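Local coordinates for protein oxalate--CoA ligase (Arabidopsis thaliana, PDB 5IE2) that belongs to the AMP-binding (ANL) family of enzymes, built from a large N-terminal part and a smaller C-terminal domain, and binds adenosine-5'-triphosphate, at residues V129-L134 with L140-A145; S45-D50 with V70-A75. All coordinates share one frame; numbering follows the deposited sequence. Where two conformers were deposited one is given.

Contact 1 (V129-L134 with L140-A145); sequences VTATLL and LVLSVA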
loop_
_atom_site.group_PDB
_atom_site.type_symbol
_atom_site.label_atom_id
_atom_site.label_comp_id
_atom_site.label_asym_id
_atom_site.label_seq_id
_atom_site.Cartn_x
_atom_site.Cartn_y
_atom_site.Cartn_z
ATOM N N VAL A 129 -22.149 -0.642 -14.605
ATOM C CA VAL A 129 -22.965 -1.606 -13.881
ATOM C C VAL A 129 -22.775 -1.429 -12.393
ATOM O O VAL A 129 -21.664 -1.155 -11.930
ATOM C CB VAL A 129 -22.568 -3.067 -14.292
ATOM C CG1 VAL A 129 -23.226 -4.126 -13.370
ATOM C CG2 VAL A 129 -22.939 -3.264 -15.767
ATOM N N THR A 130 -23.844 -1.563 -11.630
ATOM C CA THR A 130 -23.746 -1.403 -10.200
ATOM C C THR A 130 -23.791 -2.775 -9.535
ATOM O O THR A 130 -24.319 -3.741 -10.098
ATOM C CB THR A 130 -24.864 -0.543 -9.616
ATOM O OG1 THR A 130 -26.135 -1.199 -9.784
ATOM C CG2 THR A 130 -24.890 0.835 -10.267
ATOM N N ALA A 131 -23.221 -2.837 -8.348
ATOM C CA ALA A 131 -23.133 -4.072 -7.564
ATOM C C ALA A 131 -23.630 -3.847 -6.147
ATOM O O ALA A 131 -23.190 -2.897 -5.464
ATOM C CB ALA A 131 -21.638 -4.588 -7.567
ATOM N N THR A 132 -24.513 -4.739 -5.661
ATOM C CA THR A 132 -25.075 -4.609 -4.316
ATOM C C THR A 132 -25.232 -5.958 -3.611
ATOM O O THR A 132 -25.794 -6.867 -4.192
ATOM C CB THR A 132 -26.486 -3.980 -4.321
ATOM O OG1 THR A 132 -26.476 -2.839 -5.167
ATOM C CG2 THR A 132 -26.862 -3.579 -2.915
ATOM N N LEU A 133 -24.724 -6.085 -2.394
ATOM C CA LEU A 133 -24.952 -7.283 -1.569
ATOM C C LEU A 133 -26.092 -7.034 -0.618
ATOM O O LEU A 133 -26.055 -6.083 0.162
ATOM C CB LEU A 133 -23.710 -7.668 -0.765
ATOM C CG LEU A 133 -23.787 -9.036 -0.038
ATOM C CD1 LEU A 133 -23.821 -10.200 -1.025
ATOM C CD2 LEU A 133 -22.559 -9.218 0.912
ATOM N N LEU A 134 -27.100 -7.898 -0.646
ATOM C CA LEU A 134 -28.299 -7.636 0.143
ATOM C C LEU A 134 -28.326 -8.342 1.501
ATOM O O LEU A 134 -28.327 -7.692 2.565
ATOM C CB LEU A 134 -29.528 -8.017 -0.684
ATOM C CG LEU A 134 -29.746 -7.037 -1.839
ATOM C CD1 LEU A 134 -30.909 -7.485 -2.682
ATOM C CD2 LEU A 134 -29.983 -5.636 -1.296
ATOM N N LEU A 140 -24.969 -11.659 -5.002
ATOM C CA LEU A 140 -24.720 -10.243 -5.228
ATOM C C LEU A 140 -25.571 -9.774 -6.425
ATOM O O LEU A 140 -25.653 -10.464 -7.462
ATOM C CB LEU A 140 -23.220 -10.016 -5.469
ATOM C CG LEU A 140 -22.787 -8.572 -5.660
ATOM C CD1 LEU A 140 -21.468 -8.298 -4.968
ATOM C CD2 LEU A 140 -22.694 -8.354 -7.177
ATOM N N VAL A 141 -26.204 -8.613 -6.287
ATOM C CA VAL A 141 -27.071 -8.128 -7.373
ATOM C C VAL A 141 -26.324 -7.221 -8.304
ATOM O O VAL A 141 -25.851 -6.181 -7.842
ATOM C CB VAL A 141 -28.250 -7.312 -6.839
ATOM C CG1 VAL A 141 -29.123 -6.814 -8.009
ATOM C CG2 VAL A 141 -29.048 -8.154 -5.806
ATOM N N LEU A 142 -26.258 -7.594 -9.579
ATOM C CA LEU A 142 -25.648 -6.749 -10.605
ATOM C C LEU A 142 -26.714 -6.155 -11.500
ATOM O O LEU A 142 -27.662 -6.850 -11.853
ATOM C CB LEU A 142 -24.674 -7.544 -11.451
ATOM C CG LEU A 142 -23.396 -7.946 -10.699
ATOM C CD1 LEU A 142 -22.711 -9.029 -11.555
ATOM C CD2 LEU A 142 -22.418 -6.738 -10.502
ATOM N N SER A 143 -26.544 -4.901 -11.904
ATOM C CA SER A 143 -27.571 -4.212 -12.692
ATOM C C SER A 143 -27.466 -4.536 -14.184
ATOM O O SER A 143 -27.625 -3.677 -15.026
ATOM C CB SER A 143 -27.463 -2.719 -12.497
ATOM O OG SER A 143 -26.262 -2.232 -13.091
ATOM N N VAL A 144 -27.062 -5.738 -14.520
ATOM C CA VAL A 144 -27.052 -6.129 -15.914
ATOM C C VAL A 144 -28.153 -7.176 -16.090
ATOM O O VAL A 144 -28.379 -7.997 -15.207
ATOM C CB VAL A 144 -25.647 -6.641 -16.352
ATOM C CG1 VAL A 144 -25.279 -7.922 -15.624
ATOM C CG2 VAL A 144 -25.597 -6.819 -17.859
ATOM N N ALA A 145 -28.872 -7.106 -17.203
ATOM C CA ALA A 145 -29.991 -8.020 -17.458
ATOM C C ALA A 145 -29.555 -9.481 -17.521
ATOM O O ALA A 145 -28.447 -9.769 -17.955
ATOM C CB ALA A 145 -30.685 -7.637 -18.772
HETATM O O HOH W 1 -26.796 -3.484 -8.204
#
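S143 turns its hydroxyl onto the backbone of T130, and OG accepts the T130 N-H almost in line (N to OG 2.9 Å, 171° at the hydrogen). With chi1 at 68°, OG lies between the serine's own N and carbonyl carbon and faces T130; the backbone N-H of S143 returns a bond to T130 O (3.1 Å). T130 is thus gripped at both its N and its O, and the serine side chain carries the pairing past the end of strand 141-142. The S143 CB also rests against T130 OG1, at 3.4 Å. Two residues along, past the non-hydrogen-bonded pair of A131 and L142, T132 and V141 form a hydrogen-bonded pair, with V141 N to T132 O the shorter of the two bonds at 2.8 Å. The hydroxyls of T130 and T132 point to the same face as V141, and water 1 bridges both OG1 atoms while donating to V141 O (2.9 Å). At the end of that face, the L134 methyl CD1 slants across V141 CG2, 3.7 Å away. The other face is apolar. Two leucine methyls meet A131 CB from the same side, CD2 of L142 at 3.7 Å and CD2 of L140 at 3.9 Å, while V129 CG1 packs on the same L142 methyl. The L142 branch leans back over the first strand because CG is anti to its carbonyl carbon (chi1 -70°). Beneath, A131 and L140 meet M72 of helix 67-78. This is an antiparallel beta hairpin, whose second strand forms one edge of a mixed, otherwise parallel sheet in the N-terminal AMP-binding part of the enzyme.

Contact 2 (S45-D50 with V70-A75); sequences SRLVSD and VIMFLA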
loop_
_atom_site.group_PDB
_atom_site.type_symbol
_atom_site.label_atom_id
_atom_site.label_comp_id
_atom_site.label_asym_id
_atom_site.label_seq_id
_atom_site.Cartn_x
_atom_site.Cartn_y
_atom_site.Cartn_z
ATOM N N SER A 45 -19.615 -15.512 -12.967
ATOM C CA SER A 45 -20.492 -16.107 -13.974
ATOM C C SER A 45 -21.370 -15.062 -14.640
ATOM O O SER A 45 -21.565 -15.103 -15.876
ATOM C CB SER A 45 -21.366 -17.185 -13.355
ATOM O OG SER A 45 -20.606 -18.364 -13.227
ATOM N N ARG A 46 -21.901 -14.132 -13.833
ATOM C CA ARG A 46 -22.699 -13.077 -14.419
ATOM C C ARG A 46 -21.845 -12.153 -15.309
ATOM O O ARG A 46 -22.308 -11.695 -16.368
ATOM C CB ARG A 46 -23.395 -12.263 -13.335
ATOM C CG ARG A 46 -24.401 -13.111 -12.578
ATOM C CD ARG A 46 -25.766 -12.996 -13.197
ATOM N NE ARG A 46 -26.405 -11.743 -12.770
ATOM C CZ ARG A 46 -27.050 -10.900 -13.576
ATOM N NH1 ARG A 46 -27.171 -11.174 -14.870
ATOM N NH2 ARG A 46 -27.603 -9.789 -13.078
ATOM N N LEU A 47 -20.637 -11.827 -14.868
ATOM C CA LEU A 47 -19.763 -10.981 -15.722
ATOM C C LEU A 47 -19.526 -11.632 -17.099
ATOM O O LEU A 47 -19.581 -10.957 -18.141
ATOM C CB LEU A 47 -18.393 -10.747 -15.048
ATOM C CG LEU A 47 -18.426 -9.885 -13.783
ATOM C CD1 LEU A 47 -17.001 -9.779 -13.174
ATOM C CD2 LEU A 47 -18.933 -8.484 -14.174
ATOM N N VAL A 48 -19.244 -12.934 -17.102
ATOM C CA VAL A 48 -18.970 -13.602 -18.368
ATOM C C VAL A 48 -20.244 -13.744 -19.220
ATOM O O VAL A 48 -20.236 -13.404 -20.395
ATOM C CB VAL A 48 -18.334 -14.993 -18.134
ATOM C CG1 VAL A 48 -18.108 -15.735 -19.448
ATOM C CG2 VAL A 48 -17.008 -14.846 -17.408
ATOM N N SER A 49 -21.328 -14.241 -18.632
ATOM C CA SER A 49 -22.544 -14.565 -19.399
ATOM C C SER A 49 -23.372 -13.355 -19.774
ATOM O O SER A 49 -24.014 -13.345 -20.809
ATOM C CB SER A 49 -23.462 -15.491 -18.605
ATOM O OG SER A 49 -22.826 -16.745 -18.382
ATOM N N ASP A 50 -23.420 -12.368 -18.895
ATOM C CA ASP A 50 -24.374 -11.279 -19.060
ATOM C C ASP A 50 -23.737 -9.930 -19.333
ATOM O O ASP A 50 -24.386 -9.041 -19.911
ATOM C CB ASP A 50 -25.261 -11.174 -17.819
ATOM C CG ASP A 50 -26.070 -12.465 -17.569
ATOM O OD1 ASP A 50 -26.516 -13.100 -18.559
ATOM O OD2 ASP A 50 -26.270 -12.849 -16.399
ATOM N N VAL A 70 -14.757 -5.929 -2.609
ATOM C CA VAL A 70 -13.986 -7.179 -2.467
ATOM C C VAL A 70 -14.518 -8.268 -3.406
ATOM O O VAL A 70 -13.752 -8.926 -4.157
ATOM C CB VAL A 70 -14.000 -7.701 -1.013
ATOM C CG1 VAL A 70 -13.281 -9.064 -0.914
ATOM C CG2 VAL A 70 -13.315 -6.681 -0.074
ATOM N N ILE A 71 -15.841 -8.467 -3.335
ATOM C CA ILE A 71 -16.432 -9.511 -4.156
ATOM C C ILE A 71 -16.186 -9.237 -5.628
ATOM O O ILE A 71 -15.814 -10.152 -6.372
ATOM C CB ILE A 71 -17.950 -9.643 -3.906
ATOM C CG1 ILE A 71 -18.186 -10.079 -2.450
ATOM C CG2 ILE A 71 -18.578 -10.698 -4.969
ATOM C CD1 ILE A 71 -19.655 -9.940 -1.959
ATOM N N MET A 72 -16.422 -8.008 -6.083
ATOM C CA MET A 72 -16.287 -7.740 -7.524
ATOM C C MET A 72 -14.834 -7.735 -8.006
ATOM O O MET A 72 -14.544 -8.153 -9.133
ATOM C CB MET A 72 -16.958 -6.407 -7.900
ATOM C CG MET A 72 -18.553 -6.464 -7.816
ATOM S SD MET A 72 -19.258 -8.026 -8.450
ATOM C CE MET A 72 -18.835 -7.961 -10.220
ATOM N N PHE A 73 -13.911 -7.292 -7.154
ATOM C CA PHE A 73 -12.473 -7.386 -7.481
ATOM C C PHE A 73 -12.086 -8.838 -7.792
ATOM O O PHE A 73 -11.459 -9.139 -8.853
ATOM C CB PHE A 73 -11.621 -6.845 -6.327
ATOM C CG PHE A 73 -10.137 -6.949 -6.576
ATOM C CD1 PHE A 73 -9.491 -5.941 -7.303
ATOM C CD2 PHE A 73 -9.417 -8.016 -6.094
ATOM C CE1 PHE A 73 -8.092 -6.019 -7.543
ATOM C CE2 PHE A 73 -8.027 -8.116 -6.324
ATOM C CZ PHE A 73 -7.383 -7.111 -7.066
ATOM N N LEU A 74 -12.482 -9.730 -6.879
ATOM C CA LEU A 74 -12.101 -11.138 -7.072
ATOM C C LEU A 74 -12.910 -11.805 -8.188
ATOM O O LEU A 74 -12.407 -12.752 -8.812
ATOM C CB LEU A 74 -12.288 -11.912 -5.763
ATOM C CG LEU A 74 -11.234 -11.454 -4.725
ATOM C CD1 LEU A 74 -11.491 -12.043 -3.335
ATOM C CD2 LEU A 74 -9.736 -11.828 -5.195
ATOM N N ALA A 75 -14.163 -11.345 -8.416
ATOM C CA ALA A 75 -14.989 -11.901 -9.531
ATOM C C ALA A 75 -14.392 -11.509 -10.877
ATOM O O ALA A 75 -14.368 -12.306 -11.811
ATOM C CB ALA A 75 -16.457 -11.434 -9.448
#
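L47 reaches across to M72 and A75 with its isobutyl end, and M72 answers with its terminal methyl. CE of M72 lies against the fork of the leucine, 3.9 Å from L47 CD1 and 4.0 Å from L47 CD2, so that the methionine methyl touches both branches. The L47 CD1 branch also goes on to A75, meeting CB at 4.1 Å and lying against the carbonyl group, with CD1 to A75 C at 3.9 Å. M72 leaves its helix without pointing at L47; bends at chi2 (-40°) and chi3 (-66°) fold the chain back and bring CE over to the leucine. The backbones stay apart, L47 CA and A75 CA being 7.9 Å from each other; the side chains that meet are apolar and the contact is buried. Helices 33-50 and 67-78 both pack on the mixed sheet and meet here; the latter is the helix of a beta-alpha-beta crossover between the neighbouring parallel strands 58-61 and 82-85. Further up helix 33-50, A43 also touches M72 and A75, extending the same apolar seam, and L140 of the edge hairpin covers another side of M72. Behind L47, the last turns of its helix are held to neighbouring parts of the chain: the backbone of L47 is bonded to that of I53, and S49 OG to S153 OG. R46 and D50, one turn apart, form a salt bridge on the side of the helix facing the edge hairpin, although its modelled length is doubtful. On the far helix, F73 is turned to L218 and L223 of helix 215-227.

Contacts 1 and 2 have centres about 10 Å apart and follow one another along the chain, contact 2 closing before contact 1 opens. They touch directly: R46 of helix 33-50 gives a probable hydrogen bond from NH2 to V144 O, 2.9 Å long, and V144 CG2 lies 3.3 Å from D50 O. M72 joins them a second way, since the residue that meets L47 in contact 2 also packs under A131 and L140 of contact 1. The helix pair therefore packs on the apolar face of the sheet edge. The residues lining the adenosine-5'-triphosphate pocket lie between 170 and 500, so none of the four segments contributes to it.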